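Local coordinates for dual function macrocyclase-peptidase POPB (Galerina marginata, PDB 5N4B), which cleaves peptide bonds after proline and macrocyclises peptide precursors in the biosynthesis of the toxic amanitins, at residues W7-R17 with Q678-L689. The protein carries 1 engineered substitution. Residues are numbered along the deposited sequence; the frame is centred on the assembly and turned at random.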
# COMPACT_ATOMS: atom_id res chain seq x y z
N TRP A 7 -5.95 33.43 13.86
CA TRP A 7 -6.12 33.19 12.43
C TRP A 7 -7.44 33.73 11.91
O TRP A 7 -8.48 33.60 12.58
CB TRP A 7 -6.02 31.69 12.14
CG TRP A 7 -6.22 31.42 10.64
CD1 TRP A 7 -5.25 31.37 9.70
CD2 TRP A 7 -7.48 31.22 9.93
NE1 TRP A 7 -5.81 31.15 8.46
CE2 TRP A 7 -7.17 31.06 8.58
CE3 TRP A 7 -8.81 31.16 10.31
CZ2 TRP A 7 -8.13 30.89 7.62
CZ3 TRP A 7 -9.80 30.96 9.36
CH2 TRP A 7 -9.45 30.84 8.00
N ALA A 8 -7.42 34.31 10.70
CA ALA A 8 -8.64 34.80 10.08
C ALA A 8 -8.59 34.62 8.57
O ALA A 8 -7.51 34.53 7.97
CB ALA A 8 -8.84 36.30 10.36
N PRO A 9 -9.75 34.62 7.92
CA PRO A 9 -9.80 34.54 6.47
C PRO A 9 -9.05 35.68 5.79
O PRO A 9 -8.92 36.78 6.34
CB PRO A 9 -11.30 34.63 6.17
CG PRO A 9 -11.97 34.15 7.41
CD PRO A 9 -11.09 34.58 8.52
N GLY A 10 -8.51 35.40 4.61
CA GLY A 10 -7.88 36.42 3.76
C GLY A 10 -6.44 36.75 4.06
O GLY A 10 -5.95 37.80 3.63
N ASN A 11 -5.75 35.89 4.78
CA ASN A 11 -4.38 36.17 5.19
C ASN A 11 -3.42 35.11 4.69
O ASN A 11 -2.49 34.69 5.41
CB ASN A 11 -4.27 36.26 6.71
CG ASN A 11 -4.96 37.48 7.25
OD1 ASN A 11 -4.65 38.61 6.87
ND2 ASN A 11 -5.94 37.25 8.13
N TYR A 12 -3.62 34.65 3.46
CA TYR A 12 -2.77 33.60 2.97
C TYR A 12 -1.49 34.19 2.40
O TYR A 12 -1.41 35.40 2.07
CB TYR A 12 -3.51 32.77 1.91
CG TYR A 12 -4.69 32.04 2.49
CD1 TYR A 12 -4.51 31.03 3.45
CD2 TYR A 12 -5.98 32.30 2.08
CE1 TYR A 12 -5.54 30.37 4.01
CE2 TYR A 12 -7.07 31.62 2.64
CZ TYR A 12 -6.84 30.63 3.61
OH TYR A 12 -7.88 29.94 4.19
N PRO A 13 -0.46 33.38 2.32
CA PRO A 13 0.81 33.84 1.77
C PRO A 13 0.70 34.40 0.36
O PRO A 13 -0.05 33.91 -0.50
CB PRO A 13 1.67 32.56 1.78
CG PRO A 13 1.14 31.75 2.89
CD PRO A 13 -0.36 31.98 2.78
N SER A 14 1.49 35.45 0.12
CA SER A 14 1.63 36.03 -1.20
C SER A 14 2.18 34.98 -2.16
O SER A 14 3.21 34.37 -1.91
CB SER A 14 2.61 37.20 -1.09
OG SER A 14 2.91 37.74 -2.37
N THR A 15 1.45 34.75 -3.25
CA THR A 15 1.76 33.65 -4.17
C THR A 15 1.68 34.18 -5.59
O THR A 15 0.59 34.46 -6.10
CB THR A 15 0.80 32.49 -3.98
OG1 THR A 15 0.84 32.12 -2.61
CG2 THR A 15 1.21 31.27 -4.81
N ARG A 16 2.85 34.32 -6.22
CA ARG A 16 2.93 34.86 -7.56
C ARG A 16 2.09 34.04 -8.52
O ARG A 16 2.01 32.82 -8.40
CB ARG A 16 4.40 34.81 -8.02
CG ARG A 16 4.63 35.33 -9.42
CD ARG A 16 6.13 35.58 -9.63
NE ARG A 16 6.90 34.35 -9.60
CZ ARG A 16 7.15 33.60 -10.68
NH1 ARG A 16 6.70 33.96 -11.88
NH2 ARG A 16 7.85 32.50 -10.56
N ARG A 17 1.46 34.71 -9.48
CA ARG A 17 0.73 34.08 -10.57
C ARG A 17 1.46 34.38 -11.85
O ARG A 17 1.55 35.54 -12.27
CB ARG A 17 -0.71 34.57 -10.67
CG ARG A 17 -1.56 34.12 -9.49
CD ARG A 17 -2.95 34.77 -9.46
NE ARG A 17 -3.72 34.48 -10.65
CZ ARG A 17 -4.36 33.35 -10.91
NH1 ARG A 17 -4.34 32.34 -10.04
NH2 ARG A 17 -5.08 33.20 -12.02
N GLN A 678 -6.68 29.03 -2.35
CA GLN A 678 -6.44 30.30 -1.65
C GLN A 678 -6.61 31.49 -2.54
O GLN A 678 -7.00 32.55 -2.05
CB GLN A 678 -5.06 30.30 -0.97
CG GLN A 678 -4.93 29.27 0.16
CD GLN A 678 -3.51 29.20 0.75
OE1 GLN A 678 -2.57 29.85 0.27
NE2 GLN A 678 -3.34 28.39 1.81
N HIS A 679 -6.41 31.34 -3.85
CA HIS A 679 -6.66 32.43 -4.79
C HIS A 679 -8.15 32.62 -5.06
O HIS A 679 -8.62 33.75 -5.24
CB HIS A 679 -5.97 32.10 -6.10
CG HIS A 679 -6.35 33.02 -7.21
ND1 HIS A 679 -5.89 34.30 -7.29
CD2 HIS A 679 -7.12 32.81 -8.30
CE1 HIS A 679 -6.38 34.87 -8.37
NE2 HIS A 679 -7.12 33.99 -9.01
N ASN A 680 -8.90 31.53 -5.17
CA ASN A 680 -10.28 31.61 -5.59
C ASN A 680 -11.21 31.99 -4.45
O ASN A 680 -12.17 32.75 -4.68
CB ASN A 680 -10.72 30.29 -6.21
CG ASN A 680 -10.38 30.23 -7.65
OD1 ASN A 680 -11.08 30.79 -8.50
ND2 ASN A 680 -9.27 29.59 -7.96
N VAL A 681 -10.99 31.46 -3.24
CA VAL A 681 -11.85 31.77 -2.08
C VAL A 681 -11.00 32.25 -0.92
O VAL A 681 -10.99 31.64 0.16
CB VAL A 681 -12.80 30.61 -1.73
CG1 VAL A 681 -13.86 30.45 -2.81
CG2 VAL A 681 -12.04 29.31 -1.58
N PRO A 682 -10.27 33.36 -1.09
CA PRO A 682 -9.39 33.80 -0.01
C PRO A 682 -10.13 34.08 1.27
O PRO A 682 -9.57 33.88 2.37
CB PRO A 682 -8.75 35.06 -0.61
CG PRO A 682 -9.72 35.51 -1.67
CD PRO A 682 -10.22 34.23 -2.26
N GLN A 683 -11.37 34.54 1.17
CA GLN A 683 -12.17 34.85 2.35
C GLN A 683 -12.99 33.68 2.82
O GLN A 683 -13.93 33.83 3.60
CB GLN A 683 -13.06 36.06 2.08
CG GLN A 683 -12.30 37.27 1.53
CD GLN A 683 -11.20 37.76 2.44
OE1 GLN A 683 -11.36 37.78 3.65
NE2 GLN A 683 -10.09 38.21 1.84
N ASN A 684 -12.62 32.47 2.42
CA ASN A 684 -13.37 31.31 2.88
C ASN A 684 -13.46 31.32 4.40
O ASN A 684 -12.46 31.58 5.08
CB ASN A 684 -12.64 30.04 2.43
CG ASN A 684 -13.53 28.83 2.43
OD1 ASN A 684 -14.49 28.70 1.62
ND2 ASN A 684 -13.28 27.91 3.37
N PRO A 685 -14.60 30.94 4.98
CA PRO A 685 -14.74 31.04 6.44
C PRO A 685 -13.96 30.00 7.21
O PRO A 685 -13.75 30.18 8.41
CB PRO A 685 -16.24 30.81 6.65
CG PRO A 685 -16.73 30.19 5.41
CD PRO A 685 -15.88 30.69 4.31
N HIS A 686 -13.53 28.94 6.53
CA HIS A 686 -12.82 27.83 7.13
C HIS A 686 -11.42 27.79 6.59
O HIS A 686 -11.21 28.11 5.41
CB HIS A 686 -13.54 26.52 6.80
CG HIS A 686 -15.01 26.61 7.08
ND1 HIS A 686 -15.99 26.23 6.19
CD2 HIS A 686 -15.64 27.03 8.19
CE1 HIS A 686 -17.18 26.46 6.74
NE2 HIS A 686 -16.99 26.94 7.95
N PRO A 687 -10.43 27.48 7.42
CA PRO A 687 -9.05 27.56 6.96
C PRO A 687 -8.74 26.52 5.89
O PRO A 687 -9.21 25.38 5.94
CB PRO A 687 -8.24 27.29 8.24
CG PRO A 687 -9.14 26.43 9.06
CD PRO A 687 -10.51 27.07 8.82
N LEU A 688 -7.93 26.95 4.94
CA LEU A 688 -7.43 26.13 3.83
C LEU A 688 -5.92 26.13 3.97
O LEU A 688 -5.25 27.10 3.61
CB LEU A 688 -7.90 26.67 2.48
CG LEU A 688 -9.43 26.88 2.44
CD1 LEU A 688 -9.85 27.57 1.16
CD2 LEU A 688 -10.21 25.60 2.53
N LEU A 689 -5.35 25.06 4.51
CA LEU A 689 -3.98 25.02 5.00
C LEU A 689 -3.21 23.84 4.41
O LEU A 689 -3.82 22.85 3.95
CB LEU A 689 -3.94 24.84 6.50
CG LEU A 689 -4.72 25.88 7.28
CD1 LEU A 689 -4.75 25.47 8.75
CD2 LEU A 689 -4.15 27.25 7.07
O HOH W 1 -9.90 31.76 4.21
O HOH W 2 -1.01 29.93 -1.99
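Aromatic side chains packed on a helix-turn-strand, with hydrogen bonds at the polar end of one, join the start of the chain, where Tyr-12 and Trp-7 lie on residues 678-689, to the turn between helix 668-680 and edge strand 688-693. The Tyr-12 ring lies over the Gln-678 side chain: CG of Gln-678 sits 3.6 Å from the ring centroid, and the amide is stacked at 11° to the ring plane. Extended beyond CG (chi2 175°), Gln-678 sends NE2 on to the Leu-688 O, 2.9 Å away, so one flat amide both supports the ring and bridges helix and strand; its OE1 takes hydrogen bonds from Gln-55 and from a water shared with Thr-15. A phenol suits position 12 because its OH passes beyond the stacked amide, accepting the Leu-688 N-H at 3.1 Å and donating to a second water, which in turn donates to the O atoms of Pro-682 and Asn-684. Helix, turn and strand belong to the alpha/beta-hydrolase domain of this prolyl oligopeptidase, built from both ends of the chain with the seven-bladed beta-propeller inserted between them; the contact lies away from the active site. Beside the type I turn from Val-681 to Asn-684, Gly-10 makes a weak N-H bond to the Pro-682 O; its positive phi favours glycine, and lacking a side chain lets NE2 of Gln-683 come within 3.4 Å of the Gly-10 CA. Trp-7 offers a broad flat indole face to Pro-687, whose CB makes a CH-pi contact 3.8 Å from the six-membered ring's centroid, while Tyr-62 of helix 46-64 meets the indole edge-to-face. At the other end the planar Arg-17 guanidinium matches the His-679 imidazole face to face, planes 4° apart and centres 3.6 Å apart; the bend at chi3 helps turn it onto the ring, and NH1 also bonds the Tyr-38 hydroxyl.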